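Aspartate-semialdehyde dehydrogenase (Thermus thermophilus, PDB 2YV3) probably catalyses the NADPH-dependent reductive dephosphorylation of L-aspartyl-4-phosphate to L-aspartate-semialdehyde, an early step toward lysine, methionine and threonine. Local coordinates at residues E176-K179 against H185-P188; M162-T167 against E181-P186; A254-L259 against G291-S296; E266-D269 against K274-P277; A76-W81 against S93-E98. All coordinates share one frame; numbering follows the deposited sequence.

Interaction 1. Residues E176-K179 against H185-P188; sequences EAPK and HPLP
Pro178 and Pro186 meet ring against ring, the two pyrrolidines crossing at about a right angle instead of lying flat on one another. Each CB is directed at the opposing segment, and the touching is done by CB and CG: CG of Pro178 comes 3.6 Å from CB of Pro186, while the two CB atoms are 3.8 Å apart. Because the rings are crossed, Pro186 offers one corner to the CB–CG side of Pro178. The CG of Pro186 passes that side and comes only to 4.2 Å from the backbone O of Pro178. Pro188 adds a second, slacker touch, its CD standing 4.4 Å from CB of Pro178. Pro178 thus faces two prolines of 185-188, with Leu187 between them directed away and packing on Ile192 and Arg231. The contact is wholly apolar and small, 127 Å² in all, and relies on rigid rings that already restrict the backbone phi. Neither segment is helix or strand; with the CA atoms of Pro178 and Pro186 5.9 Å apart, the chain folds back on itself within one long loop. Across the dimer interface Pro186 packs on Leu280 of the second subunit, and the ring of His185 meets Tyr276 of that subunit. In its own chain the loop runs between helix 159-173 and helix 205-219, and the former backs the contact: Pro178 and Pro188 both rest on Glu168, whose OE2 accepts a hydrogen bond from the backbone N of Lys179.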
# COMPACT_ATOMS: atom_id res chain seq x y z
N GLU A 176 20.87 14.94 4.93
CA GLU A 176 20.19 16.05 4.27
C GLU A 176 18.74 15.79 3.90
O GLU A 176 18.41 14.76 3.32
CB GLU A 176 21.01 16.53 3.06
CG GLU A 176 21.56 15.43 2.14
CD GLU A 176 22.65 15.95 1.17
OE1 GLU A 176 23.02 15.22 0.22
OE2 GLU A 176 23.14 17.09 1.37
N ALA A 177 17.87 16.73 4.27
CA ALA A 177 16.43 16.63 4.02
C ALA A 177 16.12 16.50 2.54
O ALA A 177 16.56 17.32 1.73
CB ALA A 177 15.69 17.85 4.59
N PRO A 178 15.35 15.45 2.18
CA PRO A 178 14.99 15.21 0.78
C PRO A 178 14.42 16.44 0.08
O PRO A 178 13.59 17.15 0.62
CB PRO A 178 13.99 14.05 0.88
CG PRO A 178 13.45 14.15 2.28
CD PRO A 178 14.69 14.48 3.06
N LYS A 179 14.90 16.68 -1.13
CA LYS A 179 14.46 17.79 -1.95
C LYS A 179 13.31 17.34 -2.86
O LYS A 179 13.54 17.02 -4.04
CB LYS A 179 15.61 18.28 -2.85
CG LYS A 179 16.68 19.10 -2.17
CD LYS A 179 17.84 19.36 -3.14
CE LYS A 179 17.35 19.91 -4.49
NZ LYS A 179 18.43 20.08 -5.51
N HIS A 185 5.30 15.60 -2.62
CA HIS A 185 6.07 15.69 -1.38
C HIS A 185 7.35 14.86 -1.54
O HIS A 185 7.64 14.36 -2.63
CB HIS A 185 5.23 15.13 -0.23
CG HIS A 185 3.94 15.85 0.00
ND1 HIS A 185 3.82 16.92 0.87
CD2 HIS A 185 2.70 15.65 -0.52
CE1 HIS A 185 2.57 17.34 0.87
NE2 HIS A 185 1.87 16.59 0.04
N PRO A 186 8.15 14.71 -0.47
CA PRO A 186 9.38 13.90 -0.60
C PRO A 186 8.97 12.43 -0.45
O PRO A 186 8.41 12.05 0.58
CB PRO A 186 10.25 14.38 0.57
CG PRO A 186 9.67 15.71 0.95
CD PRO A 186 8.19 15.50 0.77
N LEU A 187 9.23 11.61 -1.46
CA LEU A 187 8.83 10.20 -1.40
C LEU A 187 9.78 9.21 -0.73
O LEU A 187 9.39 8.08 -0.45
CB LEU A 187 8.48 9.69 -2.80
CG LEU A 187 7.95 8.24 -2.87
CD1 LEU A 187 6.58 8.13 -2.22
CD2 LEU A 187 7.88 7.81 -4.31
N PRO A 188 11.04 9.60 -0.46
CA PRO A 188 11.89 8.60 0.19
C PRO A 188 11.35 8.20 1.56
O PRO A 188 11.09 9.05 2.40
CB PRO A 188 13.25 9.29 0.26
CG PRO A 188 13.25 10.11 -0.98
CD PRO A 188 11.85 10.71 -0.98

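Interaction 2. Residues M162-T167 against E181-P186; sequences MEELLT and EAFAHP
Glu164, on helix 159-173, faces Ala182 of an irregular loop with 7.0 Å between their CA atoms, a gap that the glutamate side chain bridges. Bent at its second torsion (chi2 -132°), that chain brings both carboxylate oxygens to consecutive backbone N-H groups. OE1 accepts from the backbone N of Ala182 at 3.2 Å, with 142° at the hydrogen; the donor arrives from well above the carboxylate plane, 70° out of it. OE2 takes a weak bond from the backbone N of Glu181 at 3.5 Å. Within the dimerisation domain this is a helix side chain clasping the loop that follows the helix, on the side where Phe183 lies close to Arg231, a predicted substrate-binding residue. The Phe183 ring slides past Glu164 in the opposite direction, its plane 30° from that of the carboxylate, and OE1 approaches its CD2–CE2 side obliquely. One ring face carries CB of the preceding Ala182, 4.1 Å above the plane and offset toward the rim, while Ala161 of the helix also packs on Phe183. With a leucine in place of Glu164, the N-H groups of Ala182 and Glu181 would probably lose their acceptor on the helix, and the loop would be freer to swing away. Glu164 is buried, and the carboxylate of Glu181 leads off from it; OE2 of Glu164 and OE1 of Glu181 remain 6.1 Å apart.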
# COMPACT_ATOMS: atom_id res chain seq x y z
N MET A 162 11.94 8.67 -11.39
CA MET A 162 12.53 7.38 -11.03
C MET A 162 13.92 7.67 -10.49
O MET A 162 14.41 7.03 -9.54
CB MET A 162 12.65 6.49 -12.28
CG MET A 162 11.84 5.21 -12.26
SD MET A 162 12.03 4.21 -13.80
CE MET A 162 13.34 3.08 -13.33
N GLU A 163 14.56 8.65 -11.12
CA GLU A 163 15.91 9.07 -10.77
C GLU A 163 15.89 9.78 -9.42
O GLU A 163 16.75 9.57 -8.57
CB GLU A 163 16.40 10.04 -11.84
CG GLU A 163 17.69 9.67 -12.50
CD GLU A 163 18.21 10.81 -13.38
OE1 GLU A 163 17.60 11.05 -14.44
OE2 GLU A 163 19.21 11.47 -13.00
N GLU A 164 14.88 10.64 -9.25
CA GLU A 164 14.72 11.41 -8.04
C GLU A 164 14.74 10.49 -6.83
O GLU A 164 15.41 10.76 -5.82
CB GLU A 164 13.40 12.17 -8.08
CG GLU A 164 13.48 13.57 -7.48
CD GLU A 164 12.35 13.84 -6.50
OE1 GLU A 164 11.20 13.51 -6.85
OE2 GLU A 164 12.62 14.38 -5.40
N LEU A 165 14.00 9.40 -6.93
CA LEU A 165 13.92 8.48 -5.82
C LEU A 165 15.30 7.89 -5.47
O LEU A 165 15.58 7.63 -4.30
CB LEU A 165 12.89 7.38 -6.15
CG LEU A 165 12.47 6.38 -5.06
CD1 LEU A 165 12.30 7.05 -3.72
CD2 LEU A 165 11.16 5.74 -5.47
N LEU A 166 16.15 7.70 -6.46
CA LEU A 166 17.46 7.14 -6.21
C LEU A 166 18.30 8.14 -5.43
O LEU A 166 18.76 7.87 -4.32
CB LEU A 166 18.17 6.80 -7.53
CG LEU A 166 17.54 5.79 -8.49
CD1 LEU A 166 18.32 5.79 -9.78
CD2 LEU A 166 17.49 4.38 -7.86
N THR A 167 18.49 9.30 -6.05
CA THR A 167 19.26 10.37 -5.47
C THR A 167 18.69 10.83 -4.14
O THR A 167 19.42 11.01 -3.19
CB THR A 167 19.33 11.57 -6.46
OG1 THR A 167 19.84 12.72 -5.79
CG2 THR A 167 17.96 11.88 -7.00
N GLU A 181 10.65 17.25 -5.51
CA GLU A 181 10.50 18.06 -6.72
C GLU A 181 9.60 17.42 -7.74
O GLU A 181 8.82 18.10 -8.40
CB GLU A 181 11.84 18.27 -7.41
CG GLU A 181 13.05 18.36 -6.51
CD GLU A 181 13.49 19.79 -6.24
OE1 GLU A 181 14.72 20.03 -6.30
OE2 GLU A 181 12.61 20.65 -5.97
N ALA A 182 9.73 16.10 -7.89
CA ALA A 182 8.98 15.35 -8.89
C ALA A 182 7.66 14.78 -8.39
O ALA A 182 6.84 14.29 -9.17
CB ALA A 182 9.86 14.23 -9.42
N PHE A 183 7.45 14.84 -7.09
CA PHE A 183 6.23 14.33 -6.51
C PHE A 183 5.59 15.48 -5.75
O PHE A 183 6.11 16.60 -5.75
CB PHE A 183 6.59 13.17 -5.59
CG PHE A 183 7.42 12.11 -6.28
CD1 PHE A 183 6.84 11.22 -7.19
CD2 PHE A 183 8.79 12.02 -6.05
CE1 PHE A 183 7.60 10.28 -7.85
CE2 PHE A 183 9.56 11.07 -6.71
CZ PHE A 183 8.96 10.20 -7.61
N ALA A 184 4.46 15.22 -5.11
CA ALA A 184 3.79 16.29 -4.36
C ALA A 184 4.55 16.59 -3.08
O ALA A 184 4.47 17.70 -2.53
CB ALA A 184 2.34 15.87 -4.04
N HIS A 185 5.30 15.60 -2.62
CA HIS A 185 6.07 15.69 -1.38
C HIS A 185 7.35 14.86 -1.54
O HIS A 185 7.64 14.36 -2.63
CB HIS A 185 5.23 15.13 -0.23
CG HIS A 185 3.94 15.85 0.00
ND1 HIS A 185 3.82 16.92 0.87
CD2 HIS A 185 2.70 15.65 -0.52
CE1 HIS A 185 2.57 17.34 0.87
NE2 HIS A 185 1.87 16.59 0.04
N PRO A 186 8.15 14.71 -0.47
CA PRO A 186 9.38 13.90 -0.60
C PRO A 186 8.97 12.43 -0.45
O PRO A 186 8.41 12.05 0.58
CB PRO A 186 10.25 14.38 0.57
CG PRO A 186 9.67 15.71 0.95
CD PRO A 186 8.19 15.50 0.77

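Interaction 3. Residues A254-L259 against G291-S296; sequences AAREVL and GRIRKS
Ile293 of strand 288-295 divides its side chain between two residues one helical turn apart, Leu259 on the buried side and Arg256 on the solvent side. Inward, CG2 of Ile293 meets CD1 of Leu259 at 4.2 Å, an apolar touch continued by Pro136 and Leu137 of helix 125-141, on which Leu259 also packs. Outward, CG1 of Ile293 lies between its backbone N and carbonyl carbon (chi1 54°), which carries CD1 to the aliphatic part of Arg256. There the chains cross at about a right angle, CG1 lying 4.0 Å from CD of Arg256. CD1 lies near the plane of the guanidinium, at its edge, but the touching is with the aliphatic CD and CG of Arg256, a residue exposed as a whole. On the far side of the strand the chemistry changes. NH1 of Arg294 donates to O of Arg292 at 3.2 Å, on a lone pair in the carbonyl plane, and both arginines form salt bridges with Glu207 of the second subunit. Between 254-259 and 291-296, at the edge strand of the sheet within this chain, the contact is made by hydrocarbon, which fixes distance but little direction, whereas Arg292 and Arg294 reach the second subunit by directional salt bridges.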
# COMPACT_ATOMS: atom_id res chain seq x y z
N ALA A 254 -10.96 -22.24 -7.57
CA ALA A 254 -11.55 -22.20 -8.90
C ALA A 254 -10.99 -20.99 -9.64
O ALA A 254 -10.88 -20.99 -10.87
CB ALA A 254 -13.07 -22.12 -8.80
N ALA A 255 -10.63 -19.96 -8.89
CA ALA A 255 -10.07 -18.76 -9.50
C ALA A 255 -8.63 -19.03 -9.89
O ALA A 255 -8.10 -18.40 -10.81
CB ALA A 255 -10.14 -17.58 -8.52
N ARG A 256 -8.02 -20.00 -9.19
CA ARG A 256 -6.64 -20.42 -9.39
C ARG A 256 -6.46 -21.15 -10.71
O ARG A 256 -5.73 -20.69 -11.59
CB ARG A 256 -6.22 -21.34 -8.25
CG ARG A 256 -5.09 -20.77 -7.40
CD ARG A 256 -5.11 -21.36 -6.00
NE ARG A 256 -4.67 -22.76 -5.96
CZ ARG A 256 -5.05 -23.63 -5.02
NH1 ARG A 256 -5.88 -23.25 -4.06
NH2 ARG A 256 -4.57 -24.87 -5.04
N GLU A 257 -7.11 -22.30 -10.85
CA GLU A 257 -7.02 -23.08 -12.08
C GLU A 257 -7.38 -22.14 -13.24
O GLU A 257 -6.66 -22.07 -14.23
CB GLU A 257 -7.95 -24.30 -12.01
CG GLU A 257 -7.42 -25.45 -11.12
CD GLU A 257 -8.52 -26.32 -10.47
OE1 GLU A 257 -9.31 -25.79 -9.65
OE2 GLU A 257 -8.60 -27.54 -10.78
N VAL A 258 -8.50 -21.43 -13.12
CA VAL A 258 -8.90 -20.48 -14.16
C VAL A 258 -7.77 -19.49 -14.39
O VAL A 258 -7.30 -19.31 -15.51
CB VAL A 258 -10.16 -19.70 -13.73
CG1 VAL A 258 -10.43 -18.56 -14.71
CG2 VAL A 258 -11.35 -20.66 -13.66
N LEU A 259 -7.32 -18.83 -13.32
CA LEU A 259 -6.22 -17.90 -13.46
C LEU A 259 -5.04 -18.64 -14.06
O LEU A 259 -4.34 -18.10 -14.90
CB LEU A 259 -5.82 -17.30 -12.11
CG LEU A 259 -6.74 -16.18 -11.63
CD1 LEU A 259 -6.47 -15.88 -10.16
CD2 LEU A 259 -6.53 -14.94 -12.50
N GLY A 291 -1.26 -13.22 -6.65
CA GLY A 291 -1.24 -14.11 -5.52
C GLY A 291 -2.18 -13.71 -4.41
O GLY A 291 -3.05 -12.85 -4.57
N ARG A 292 -2.00 -14.36 -3.27
CA ARG A 292 -2.80 -14.14 -2.08
C ARG A 292 -4.28 -14.36 -2.29
O ARG A 292 -5.12 -13.84 -1.54
CB ARG A 292 -2.53 -12.75 -1.52
CG ARG A 292 -1.13 -12.62 -1.02
CD ARG A 292 -0.86 -13.61 0.08
NE ARG A 292 -0.52 -12.89 1.30
CZ ARG A 292 -1.41 -12.30 2.08
NH1 ARG A 292 -2.69 -12.36 1.79
NH2 ARG A 292 -1.00 -11.58 3.12
N ILE A 293 -4.61 -15.15 -3.30
CA ILE A 293 -6.00 -15.47 -3.58
C ILE A 293 -6.57 -16.08 -2.31
O ILE A 293 -6.08 -17.10 -1.84
CB ILE A 293 -6.10 -16.50 -4.72
CG1 ILE A 293 -5.23 -17.73 -4.39
CG2 ILE A 293 -5.61 -15.87 -6.03
CD1 ILE A 293 -5.96 -18.96 -3.83
N ARG A 294 -7.57 -15.43 -1.72
CA ARG A 294 -8.18 -15.96 -0.51
C ARG A 294 -9.65 -15.66 -0.43
O ARG A 294 -10.12 -14.61 -0.89
CB ARG A 294 -7.45 -15.43 0.73
CG ARG A 294 -7.46 -13.93 0.96
CD ARG A 294 -6.50 -13.65 2.13
NE ARG A 294 -6.37 -12.27 2.57
CZ ARG A 294 -5.94 -11.26 1.83
NH1 ARG A 294 -5.59 -11.46 0.57
NH2 ARG A 294 -5.84 -10.05 2.36
N LYS A 295 -10.41 -16.59 0.15
CA LYS A 295 -11.84 -16.39 0.26
C LYS A 295 -12.04 -15.15 1.12
O LYS A 295 -11.69 -15.14 2.30
CB LYS A 295 -12.52 -17.62 0.88
CG LYS A 295 -14.03 -17.48 1.11
CD LYS A 295 -14.79 -18.82 1.03
CE LYS A 295 -14.16 -19.93 1.91
NZ LYS A 295 -14.79 -21.28 1.75
N SER A 296 -12.58 -14.11 0.51
CA SER A 296 -12.84 -12.85 1.19
C SER A 296 -13.79 -12.96 2.38
O SER A 296 -14.83 -13.62 2.29
CB SER A 296 -13.41 -11.83 0.22
OG SER A 296 -13.97 -10.73 0.92

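Interaction 4. Residues E266-D269 against K274-P277; sequences EVVD and KRYP
A hairpin-like turn of the chain, whose return at Lys274 and Arg275 opposite Glu270 fits a G1 beta bulge, sets Val268 and Asp269 against Arg275, Tyr276 and Pro277. Lys274 has the positive phi (43°) expected at the first position of such a bulge. Val268 carries the contact. Its CG1 is anti to the backbone N (chi1 164°) and is thereby directed over the peptide that links Tyr276 to Pro277, 3.6 Å from O of Tyr276. On one side of this methyl lies CD of Pro277 at 4.1 Å; on another lies CG of Arg275 at 4.2 Å. The arginine side chain touches through this aliphatic carbon, its chain bending further out at chi3. The backbone of Val268 takes part as well: its O faces the rim of the proline ring, 3.4 Å from CD and 3.9 Å from CG of Pro277. One residue on, CA of Asp269 makes a CA-H...O contact of 3.5 Å with O of Arg275, and the two CA atoms of Asp269 and Tyr276 are 5.1 Å apart. The side chains of these last two turn away from the contact: OD2 of Asp269 accepts from the backbone N of Ile293, while OH of Tyr276 is hydrogen-bonded to ND1 of His194 of the second subunit. Val268 also pairs by backbone hydrogen bonding with Val290 of strand 288-295. The chain doubling back on itself with a G1 bulge at the turn is consistent with an irregular beta hairpin, here reaching the dimer interface.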
# COMPACT_ATOMS: atom_id res chain seq x y z
N GLU A 266 1.09 -14.69 -15.00
CA GLU A 266 1.75 -15.68 -14.16
C GLU A 266 1.07 -15.76 -12.81
O GLU A 266 0.92 -14.77 -12.11
CB GLU A 266 3.23 -15.30 -13.96
CG GLU A 266 4.03 -16.25 -13.10
CD GLU A 266 5.50 -15.90 -13.08
OE1 GLU A 266 5.87 -14.83 -12.56
OE2 GLU A 266 6.31 -16.71 -13.60
N VAL A 267 0.60 -16.94 -12.45
CA VAL A 267 -0.02 -17.12 -11.16
C VAL A 267 1.16 -17.40 -10.25
O VAL A 267 2.03 -18.21 -10.57
CB VAL A 267 -1.02 -18.31 -11.15
CG1 VAL A 267 -0.98 -19.05 -9.81
CG2 VAL A 267 -2.42 -17.79 -11.37
N VAL A 268 1.21 -16.70 -9.13
CA VAL A 268 2.26 -16.82 -8.14
C VAL A 268 1.54 -16.87 -6.79
O VAL A 268 1.22 -15.83 -6.20
CB VAL A 268 3.21 -15.60 -8.22
CG1 VAL A 268 4.06 -15.49 -6.98
CG2 VAL A 268 4.07 -15.73 -9.45
N ASP A 269 1.29 -18.08 -6.29
CA ASP A 269 0.55 -18.23 -5.05
C ASP A 269 0.95 -19.40 -4.16
O ASP A 269 0.41 -20.49 -4.30
CB ASP A 269 -0.94 -18.34 -5.37
CG ASP A 269 -1.81 -17.76 -4.29
OD1 ASP A 269 -1.75 -18.24 -3.14
OD2 ASP A 269 -2.58 -16.82 -4.58
N LYS A 274 6.32 -18.89 1.34
CA LYS A 274 6.51 -17.45 1.27
C LYS A 274 6.57 -17.11 -0.20
O LYS A 274 7.53 -16.47 -0.65
CB LYS A 274 7.82 -17.03 1.95
CG LYS A 274 7.90 -17.36 3.43
CD LYS A 274 9.24 -16.95 4.02
CE LYS A 274 9.65 -17.81 5.21
NZ LYS A 274 8.66 -17.81 6.32
N ARG A 275 5.57 -17.54 -0.95
CA ARG A 275 5.56 -17.29 -2.39
C ARG A 275 4.34 -16.53 -2.91
O ARG A 275 3.28 -17.13 -3.13
CB ARG A 275 5.70 -18.63 -3.12
CG ARG A 275 5.74 -18.51 -4.61
CD ARG A 275 5.67 -19.88 -5.23
NE ARG A 275 6.87 -20.66 -4.91
CZ ARG A 275 6.96 -21.98 -5.05
NH1 ARG A 275 5.92 -22.69 -5.50
NH2 ARG A 275 8.11 -22.57 -4.74
N TYR A 276 4.52 -15.23 -3.13
CA TYR A 276 3.48 -14.31 -3.60
C TYR A 276 4.03 -13.20 -4.54
O TYR A 276 5.25 -13.03 -4.70
CB TYR A 276 2.80 -13.71 -2.36
CG TYR A 276 3.77 -13.59 -1.19
CD1 TYR A 276 4.76 -12.63 -1.20
CD2 TYR A 276 3.78 -14.54 -0.16
CE1 TYR A 276 5.76 -12.60 -0.24
CE2 TYR A 276 4.79 -14.53 0.82
CZ TYR A 276 5.78 -13.56 0.76
OH TYR A 276 6.86 -13.58 1.60
N PRO A 277 3.14 -12.41 -5.18
CA PRO A 277 3.57 -11.34 -6.08
C PRO A 277 4.37 -10.22 -5.39
O PRO A 277 4.08 -9.82 -4.26
CB PRO A 277 2.26 -10.82 -6.65
CG PRO A 277 1.40 -11.99 -6.65
CD PRO A 277 1.68 -12.56 -5.27

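Interaction 5. Residues A76-W81 against S93-E98; sequences AKALVW and SAWRYE
Apolar packing dominates, with Ala78 and Leu79 of helix 70-83 set against the indole of Trp95. CB of Ala78 points at the ring system near its NE1–CE2–CZ2 side, and CD2 of Leu79 lies by CZ2, CH2 and CZ3 of the six-membered ring, its exact place being doubtful. Both methyls approach obliquely, and several of the modelled separations are too short for their exact values to be trusted. The indole gets there because CG of Trp95 is anti to its carbonyl carbon (chi1 -50°), which sets the indole against Ala78 and Leu79. In the Rossmann-type NAD-binding domain, helix 70-83 connects the parallel neighbours 64-67 and 87-90, and Trp95 lies in the loop after the second of them, so it folds back onto the crossover helix. Polar bonding adds direction: NE1 of Trp95 donates to O of Ser74, one turn before Ala78. A serine in place of Trp95 would probably leave that carbonyl without its indole donor and open a gap beside Ala78 and Leu79. From Trp95 to Glu98 the loop makes a type I beta turn, and it is braced by a hydroxyl pair, OG of Ser93 and OH of Tyr97 at 2.8 Å. Ring packing follows there: CB of Arg96 sits over the centre of the Tyr97 ring at 3.6 Å, and the guanidinium of Arg96, a predicted phosphate-binding residue, forms a salt bridge with Glu213.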
# COMPACT_ATOMS: atom_id res chain seq x y z
N ALA A 76 -3.35 17.03 -29.98
CA ALA A 76 -3.04 17.85 -31.15
C ALA A 76 -2.73 17.13 -32.48
O ALA A 76 -3.05 17.67 -33.55
CB ALA A 76 -1.89 18.80 -30.80
N LYS A 77 -2.13 15.94 -32.43
CA LYS A 77 -1.75 15.22 -33.65
C LYS A 77 -2.51 13.96 -34.06
O LYS A 77 -2.48 13.58 -35.22
CB LYS A 77 -0.26 14.85 -33.61
CG LYS A 77 0.68 15.97 -33.20
CD LYS A 77 0.59 17.15 -34.15
CE LYS A 77 1.46 18.24 -33.64
NZ LYS A 77 1.28 18.28 -32.16
N ALA A 78 -3.16 13.28 -33.11
CA ALA A 78 -3.87 12.05 -33.44
C ALA A 78 -4.46 12.00 -34.85
O ALA A 78 -3.91 11.32 -35.73
CB ALA A 78 -4.97 11.81 -32.43
N LEU A 79 -5.56 12.71 -35.07
CA LEU A 79 -6.21 12.71 -36.37
C LEU A 79 -5.26 12.99 -37.54
O LEU A 79 -5.28 12.26 -38.54
CB LEU A 79 -7.34 13.73 -36.40
CG LEU A 79 -8.52 13.57 -35.45
CD1 LEU A 79 -9.18 12.20 -35.65
CD2 LEU A 79 -8.03 13.74 -34.03
N VAL A 80 -4.45 14.03 -37.42
CA VAL A 80 -3.51 14.41 -38.48
C VAL A 80 -2.73 13.20 -39.01
O VAL A 80 -2.45 13.08 -40.21
CB VAL A 80 -2.50 15.46 -37.96
CG1 VAL A 80 -2.46 16.65 -38.90
CG2 VAL A 80 -2.90 15.91 -36.56
N TRP A 81 -2.40 12.30 -38.09
CA TRP A 81 -1.63 11.13 -38.44
C TRP A 81 -2.42 9.98 -39.09
O TRP A 81 -2.07 9.52 -40.18
CB TRP A 81 -0.90 10.64 -37.20
CG TRP A 81 0.17 11.56 -36.75
CD1 TRP A 81 0.97 12.33 -37.55
CD2 TRP A 81 0.65 11.74 -35.42
NE1 TRP A 81 1.91 12.98 -36.79
CE2 TRP A 81 1.74 12.63 -35.48
CE3 TRP A 81 0.26 11.22 -34.17
CZ2 TRP A 81 2.45 13.03 -34.34
CZ3 TRP A 81 0.97 11.62 -33.04
CH2 TRP A 81 2.05 12.51 -33.14
N SER A 93 -3.67 9.96 -22.20
CA SER A 93 -5.10 10.02 -21.92
C SER A 93 -5.55 11.29 -22.62
O SER A 93 -5.56 12.38 -22.03
CB SER A 93 -5.36 10.14 -20.41
OG SER A 93 -6.72 9.83 -20.17
N ALA A 94 -5.88 11.13 -23.89
CA ALA A 94 -6.31 12.25 -24.71
C ALA A 94 -7.51 11.78 -25.49
O ALA A 94 -8.47 12.53 -25.67
CB ALA A 94 -5.20 12.65 -25.65
N TRP A 95 -7.46 10.52 -25.93
CA TRP A 95 -8.55 9.94 -26.71
C TRP A 95 -9.26 8.76 -26.01
O TRP A 95 -10.22 8.21 -26.55
CB TRP A 95 -8.01 9.48 -28.06
CG TRP A 95 -7.24 10.52 -28.76
CD1 TRP A 95 -5.88 10.62 -28.84
CD2 TRP A 95 -7.76 11.66 -29.44
NE1 TRP A 95 -5.53 11.75 -29.53
CE2 TRP A 95 -6.66 12.41 -29.90
CE3 TRP A 95 -9.06 12.13 -29.69
CZ2 TRP A 95 -6.81 13.60 -30.62
CZ3 TRP A 95 -9.21 13.32 -30.41
CH2 TRP A 95 -8.09 14.04 -30.86
N ARG A 96 -8.78 8.39 -24.82
CA ARG A 96 -9.34 7.28 -24.04
C ARG A 96 -10.84 7.34 -23.80
O ARG A 96 -11.56 6.39 -24.07
CB ARG A 96 -8.69 7.20 -22.67
CG ARG A 96 -7.34 6.52 -22.60
CD ARG A 96 -6.86 6.61 -21.16
NE ARG A 96 -5.44 6.32 -21.03
CZ ARG A 96 -4.74 6.60 -19.93
NH1 ARG A 96 -5.35 7.16 -18.90
NH2 ARG A 96 -3.44 6.35 -19.88
N TYR A 97 -11.30 8.46 -23.27
CA TYR A 97 -12.71 8.62 -22.96
C TYR A 97 -13.48 9.21 -24.11
O TYR A 97 -14.35 10.03 -23.91
CB TYR A 97 -12.86 9.49 -21.71
CG TYR A 97 -11.72 9.23 -20.75
CD1 TYR A 97 -11.54 7.96 -20.19
CD2 TYR A 97 -10.75 10.20 -20.52
CE1 TYR A 97 -10.41 7.67 -19.45
CE2 TYR A 97 -9.62 9.91 -19.77
CZ TYR A 97 -9.46 8.64 -19.24
OH TYR A 97 -8.35 8.34 -18.50
N GLU A 98 -13.15 8.78 -25.32
CA GLU A 98 -13.86 9.31 -26.48
C GLU A 98 -14.58 8.17 -27.22
O GLU A 98 -13.97 7.19 -27.62
CB GLU A 98 -12.87 10.03 -27.40
CG GLU A 98 -11.67 10.67 -26.67
CD GLU A 98 -12.02 11.62 -25.51
OE1 GLU A 98 -12.86 12.54 -25.69
OE2 GLU A 98 -11.45 11.46 -24.40

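How the interactions relate
From the N terminus, interaction 5 closes first, tying a helix of the NAD-binding domain to the loop after the next strand, about 17 Å or more (nearest atoms) from the other contacts. In the dimerisation domain interaction 2 opens on helix 159-173, and interaction 1 opens before it has closed; the two loops end on the same stretch, sharing His185 and Pro186. Interaction 2 binds the long loop to that helix and interaction 1 folds the loop on itself. Interaction 3 then opens on helix 252-259 and closes on strand 288-295, with interaction 4 nested inside and joined to it by Asp269 and Ile293. Through His185 and Tyr276, interactions 1 and 2 meet interaction 4 of the second subunit.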